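Local coordinates for possible acyl-[acyl-carrier protein] desaturase DESA2 (acyl-[acp] desaturase) (stearoyl-acp desaturase) (PDB 1ZA0) that is a putative acyl-[acyl-carrier-protein] desaturase that may introduce double bonds during mycobacterial fatty acid biosynthesis, probably using a pair of iron ions, at residues V149-A163 and E189-C203. Residues are numbered along the deposited sequence; the frame is centred on the assembly and turned at random.
With MN (manganese (II) ion), chain B.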
# COMPACT_ATOMS: atom_id res chain seq x y z
N VAL A 149 13.93 -1.26 -14.51
CA VAL A 149 14.66 -1.18 -13.25
C VAL A 149 14.07 -0.07 -12.44
O VAL A 149 13.84 -0.24 -11.27
CB VAL A 149 16.20 -0.97 -13.45
CG1 VAL A 149 16.92 -0.58 -12.16
CG2 VAL A 149 16.81 -2.23 -14.04
N GLU A 150 13.82 1.05 -13.09
CA GLU A 150 13.08 2.15 -12.51
C GLU A 150 11.72 1.72 -11.93
O GLU A 150 11.34 2.21 -10.86
CB GLU A 150 12.88 3.25 -13.54
CG GLU A 150 14.04 4.23 -13.59
CD GLU A 150 13.99 5.20 -14.80
OE1 GLU A 150 13.11 5.07 -15.67
OE2 GLU A 150 14.85 6.08 -14.87
N THR A 151 11.08 0.77 -12.57
CA THR A 151 9.76 0.31 -12.21
C THR A 151 9.88 -0.56 -10.94
O THR A 151 9.02 -0.46 -10.04
CB THR A 151 9.11 -0.48 -13.39
OG1 THR A 151 8.78 0.41 -14.48
CG2 THR A 151 7.78 -1.06 -13.02
N LEU A 152 10.90 -1.45 -10.90
CA LEU A 152 11.06 -2.35 -9.77
C LEU A 152 11.45 -1.55 -8.56
O LEU A 152 11.00 -1.85 -7.47
CB LEU A 152 12.04 -3.49 -10.05
CG LEU A 152 11.67 -4.48 -11.15
CD1 LEU A 152 12.92 -5.42 -11.56
CD2 LEU A 152 10.46 -5.31 -10.75
N VAL A 153 12.29 -0.52 -8.74
CA VAL A 153 12.74 0.32 -7.66
C VAL A 153 11.52 1.12 -7.09
O VAL A 153 11.35 1.16 -5.90
CB VAL A 153 13.81 1.28 -8.13
CG1 VAL A 153 14.07 2.40 -7.10
CG2 VAL A 153 15.15 0.46 -8.45
N TYR A 154 10.73 1.72 -7.98
CA TYR A 154 9.53 2.43 -7.60
C TYR A 154 8.60 1.54 -6.76
O TYR A 154 8.16 1.96 -5.72
CB TYR A 154 8.78 2.96 -8.84
CG TYR A 154 7.45 3.57 -8.48
CD1 TYR A 154 7.37 4.89 -7.96
CD2 TYR A 154 6.31 2.83 -8.57
CE1 TYR A 154 6.09 5.44 -7.60
CE2 TYR A 154 5.07 3.38 -8.22
CZ TYR A 154 4.98 4.65 -7.74
OH TYR A 154 3.72 5.13 -7.41
N MET A 155 8.30 0.33 -7.23
CA MET A 155 7.44 -0.57 -6.54
C MET A 155 7.99 -0.99 -5.17
O MET A 155 7.20 -1.11 -4.22
CB MET A 155 7.17 -1.80 -7.37
CG MET A 155 6.31 -1.56 -8.59
SD MET A 155 4.74 -0.75 -8.25
CE MET A 155 3.99 -2.09 -7.21
N ALA A 156 9.31 -1.12 -5.03
CA ALA A 156 9.84 -1.47 -3.74
C ALA A 156 9.60 -0.38 -2.71
O ALA A 156 9.21 -0.67 -1.55
CB ALA A 156 11.39 -1.81 -3.86
N PHE A 157 9.82 0.86 -3.10
CA PHE A 157 9.61 1.96 -2.20
C PHE A 157 8.11 2.14 -1.89
O PHE A 157 7.74 2.50 -0.79
CB PHE A 157 10.12 3.24 -2.81
CG PHE A 157 11.55 3.48 -2.61
CD1 PHE A 157 12.03 3.83 -1.36
CD2 PHE A 157 12.46 3.41 -3.70
CE1 PHE A 157 13.37 4.08 -1.16
CE2 PHE A 157 13.85 3.67 -3.49
CZ PHE A 157 14.29 3.98 -2.22
N TYR A 158 7.29 2.01 -2.92
CA TYR A 158 5.87 2.27 -2.84
C TYR A 158 5.20 1.21 -1.94
O TYR A 158 4.41 1.56 -1.07
CB TYR A 158 5.25 2.29 -4.26
CG TYR A 158 3.74 2.51 -4.26
CD1 TYR A 158 3.23 3.80 -4.15
CD2 TYR A 158 2.84 1.45 -4.34
CE1 TYR A 158 1.85 4.04 -4.14
CE2 TYR A 158 1.45 1.69 -4.33
CZ TYR A 158 0.97 2.99 -4.21
OH TYR A 158 -0.39 3.30 -4.20
N GLU A 159 5.58 -0.06 -2.08
CA GLU A 159 5.16 -1.08 -1.16
C GLU A 159 5.66 -0.87 0.25
O GLU A 159 4.95 -1.15 1.20
CB GLU A 159 5.49 -2.48 -1.66
CG GLU A 159 4.77 -2.83 -2.94
CD GLU A 159 3.28 -3.13 -2.62
OE1 GLU A 159 2.87 -2.97 -1.41
OE2 GLU A 159 2.55 -3.58 -3.49
N ARG A 160 6.86 -0.33 0.41
CA ARG A 160 7.32 -0.06 1.76
C ARG A 160 6.48 1.08 2.39
O ARG A 160 6.16 1.00 3.53
CB ARG A 160 8.80 0.34 1.77
CG ARG A 160 9.37 0.49 3.21
CD ARG A 160 10.89 0.63 3.24
NE ARG A 160 11.45 0.45 4.57
CZ ARG A 160 12.07 -0.62 5.05
NH1 ARG A 160 12.23 -1.71 4.33
NH2 ARG A 160 12.52 -0.57 6.30
N CYS A 161 6.17 2.11 1.61
CA CYS A 161 5.23 3.15 2.05
C CYS A 161 3.90 2.53 2.51
O CYS A 161 3.42 2.87 3.59
CB CYS A 161 4.93 4.17 0.96
SG CYS A 161 6.37 5.12 0.45
N GLY A 162 3.32 1.65 1.69
CA GLY A 162 2.14 0.86 2.04
C GLY A 162 2.27 0.14 3.36
O GLY A 162 1.33 0.15 4.17
N ALA A 163 3.41 -0.51 3.57
CA ALA A 163 3.63 -1.32 4.75
C ALA A 163 3.72 -0.46 6.03
O ALA A 163 3.08 -0.82 7.01
CB ALA A 163 4.86 -2.18 4.59
N GLU A 189 1.46 -6.19 2.58
CA GLU A 189 2.32 -5.18 2.07
C GLU A 189 3.83 -5.46 2.39
O GLU A 189 4.69 -5.16 1.56
CB GLU A 189 1.98 -3.77 2.59
CG GLU A 189 0.53 -3.34 2.38
CD GLU A 189 0.17 -3.03 0.94
OE1 GLU A 189 -0.24 -1.85 0.67
OE2 GLU A 189 0.22 -3.96 0.10
N VAL A 190 4.10 -6.04 3.56
CA VAL A 190 5.45 -6.47 3.92
C VAL A 190 5.98 -7.50 2.89
O VAL A 190 7.15 -7.45 2.43
CB VAL A 190 5.50 -6.96 5.38
CG1 VAL A 190 6.81 -7.76 5.68
CG2 VAL A 190 5.31 -5.77 6.36
N ARG A 191 5.11 -8.43 2.57
CA ARG A 191 5.37 -9.45 1.59
C ARG A 191 5.57 -8.92 0.18
O ARG A 191 6.47 -9.37 -0.55
CB ARG A 191 4.30 -10.53 1.66
CG ARG A 191 4.40 -11.35 2.88
CD ARG A 191 3.14 -12.17 3.18
NE ARG A 191 2.70 -13.07 2.11
CZ ARG A 191 3.18 -14.30 1.91
NH1 ARG A 191 4.22 -14.74 2.60
NH2 ARG A 191 2.69 -15.08 0.96
N HIS A 192 4.80 -7.86 -0.18
CA HIS A 192 4.92 -7.24 -1.46
C HIS A 192 6.29 -6.55 -1.57
O HIS A 192 7.04 -6.64 -2.61
CB HIS A 192 3.74 -6.26 -1.68
CG HIS A 192 2.38 -6.93 -1.83
ND1 HIS A 192 1.21 -6.21 -2.05
CD2 HIS A 192 2.01 -8.23 -1.71
CE1 HIS A 192 0.20 -7.07 -2.16
NE2 HIS A 192 0.65 -8.29 -1.91
N GLU A 193 6.59 -5.78 -0.54
CA GLU A 193 7.82 -5.08 -0.51
C GLU A 193 9.04 -6.06 -0.63
O GLU A 193 10.02 -5.73 -1.30
CB GLU A 193 7.94 -4.16 0.72
CG GLU A 193 9.24 -3.34 0.68
CD GLU A 193 9.80 -2.92 2.03
OE1 GLU A 193 9.13 -3.14 3.07
OE2 GLU A 193 10.91 -2.29 2.04
N GLU A 194 8.96 -7.18 0.07
CA GLU A 194 10.06 -8.15 0.20
C GLU A 194 10.32 -8.67 -1.24
O GLU A 194 11.43 -8.76 -1.70
CB GLU A 194 9.65 -9.32 1.11
CG GLU A 194 10.59 -10.52 1.23
CD GLU A 194 10.09 -11.55 2.19
OE1 GLU A 194 8.92 -11.40 2.64
OE2 GLU A 194 10.81 -12.53 2.56
N PHE A 195 9.25 -9.01 -1.92
CA PHE A 195 9.30 -9.53 -3.29
C PHE A 195 9.93 -8.54 -4.23
O PHE A 195 10.96 -8.86 -4.86
CB PHE A 195 7.90 -9.95 -3.77
CG PHE A 195 7.90 -11.00 -4.88
CD1 PHE A 195 7.21 -12.19 -4.71
CD2 PHE A 195 8.51 -10.77 -6.08
CE1 PHE A 195 7.15 -13.14 -5.75
CE2 PHE A 195 8.48 -11.73 -7.11
CZ PHE A 195 7.81 -12.92 -6.93
N PHE A 196 9.39 -7.31 -4.32
CA PHE A 196 9.99 -6.32 -5.20
C PHE A 196 11.40 -5.97 -4.79
O PHE A 196 12.29 -5.76 -5.63
CB PHE A 196 9.15 -5.05 -5.37
CG PHE A 196 7.87 -5.28 -6.14
CD1 PHE A 196 7.92 -5.59 -7.50
CD2 PHE A 196 6.64 -5.22 -5.51
CE1 PHE A 196 6.75 -5.81 -8.22
CE2 PHE A 196 5.46 -5.44 -6.22
CZ PHE A 196 5.53 -5.76 -7.57
N ALA A 197 11.61 -5.85 -3.49
CA ALA A 197 12.94 -5.46 -3.04
C ALA A 197 13.98 -6.55 -3.37
O ALA A 197 15.14 -6.25 -3.58
CB ALA A 197 12.93 -5.18 -1.55
N ASN A 198 13.58 -7.82 -3.33
CA ASN A 198 14.53 -8.88 -3.65
C ASN A 198 14.93 -8.78 -5.17
O ASN A 198 16.08 -9.05 -5.53
CB ASN A 198 13.94 -10.27 -3.29
CG ASN A 198 13.93 -10.52 -1.79
OD1 ASN A 198 14.64 -9.79 -1.05
ND2 ASN A 198 13.17 -11.59 -1.32
N LEU A 199 13.99 -8.36 -6.02
CA LEU A 199 14.24 -8.24 -7.45
C LEU A 199 15.21 -7.11 -7.65
O LEU A 199 16.13 -7.21 -8.47
CB LEU A 199 12.97 -8.01 -8.26
CG LEU A 199 11.91 -9.07 -8.23
CD1 LEU A 199 10.69 -8.78 -9.14
CD2 LEU A 199 12.51 -10.33 -8.64
N VAL A 200 15.06 -6.06 -6.87
CA VAL A 200 15.93 -4.92 -6.92
C VAL A 200 17.36 -5.27 -6.46
O VAL A 200 18.37 -4.77 -7.02
CB VAL A 200 15.41 -3.74 -6.11
CG1 VAL A 200 16.45 -2.65 -5.98
CG2 VAL A 200 14.13 -3.15 -6.73
N THR A 201 17.45 -6.12 -5.45
CA THR A 201 18.76 -6.64 -5.04
C THR A 201 19.44 -7.34 -6.23
O THR A 201 20.61 -7.09 -6.43
CB THR A 201 18.59 -7.59 -3.83
OG1 THR A 201 18.16 -6.79 -2.70
CG2 THR A 201 19.93 -8.22 -3.40
N HIS A 202 18.75 -8.23 -6.97
CA HIS A 202 19.35 -8.86 -8.13
C HIS A 202 19.72 -7.85 -9.22
O HIS A 202 20.76 -8.00 -9.85
CB HIS A 202 18.52 -10.03 -8.65
CG HIS A 202 19.22 -10.87 -9.69
ND1 HIS A 202 20.33 -11.64 -9.40
CD2 HIS A 202 18.99 -11.04 -11.02
CE1 HIS A 202 20.75 -12.25 -10.51
NE2 HIS A 202 19.97 -11.89 -11.51
N CYS A 203 18.95 -6.75 -9.35
CA CYS A 203 19.29 -5.68 -10.28
C CYS A 203 20.56 -4.96 -9.86
O CYS A 203 21.40 -4.57 -10.72
CB CYS A 203 18.18 -4.63 -10.45
SG CYS A 203 16.68 -5.22 -11.17
MN MN B . 0.85 -3.90 -1.87
O HOH W 1 1.01 -0.05 -1.01
O HOH W 2 0.47 -1.80 -2.23
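Glu-159 faces Glu-189 and His-192 across two antiparallel helices of the ferritin-like four-helix bundle, 149-163 and 189-203, whose axes approach to 8.1 Å with an angle of 161° between their N-to-C directions. The E-x-x-H pair Glu-189/His-192 and Glu-159 hold a manganese ion in a site that probably takes iron in the working enzyme. Glu-159 chelates it with OE1 and OE2; Glu-189 gives OE2 alone, at 2.1 Å from the manganese, and His-192 gives ND1. Glu-107 and a water that also donates a hydrogen bond to Glu-189 OE1 complete the ligands of the manganese. The metal draws Glu-159 OE1 to 3.2 Å from Glu-189 OE2, with the two carboxylate planes almost perpendicular (87°). A second shell fixes these ligands: Trp-103 NE1 hydrogen-bonds to Glu-159 OE2, Lys-76 forms a salt bridge with Glu-189 OE1, and Glu-106 takes the N-H at NE2 of His-192.

Small residues keep the backbones close: Ala-163 CB lies 3.9 Å from Glu-189 CB, and Ala-156 packs on Ala-197. Toward Val-149 and Cys-203 the contact is apolar. Leu-152 is a knob among Phe-196, Leu-199, Val-200 and Cys-203, its CD2 reaching the edge of the Phe-196 ring while CD1 lies 3.8 Å from Cys-203 SG. Phe-196 enters the reciprocal hole between Leu-152, Met-155, Ala-156 and Glu-159. Met-155 CB makes a CH-pi contact over the ring centre, 3.8 Å from the Phe-196 centroid; bends at chi2 and chi3 fold the thioether over the same face, bringing CE to CE2.

On another flank, Glu-193, extended with CG anti to its N (chi1 -176°), lays its carboxylate against CB, CG and CD of Arg-160. The two form a salt bridge, and Arg-257 is a second partner of Glu-193 OE2. Near the guanidinium plane, the N-H from Arg-160 NH1 reaches the syn lone pair of Glu-193 OE2 at 2.7 Å.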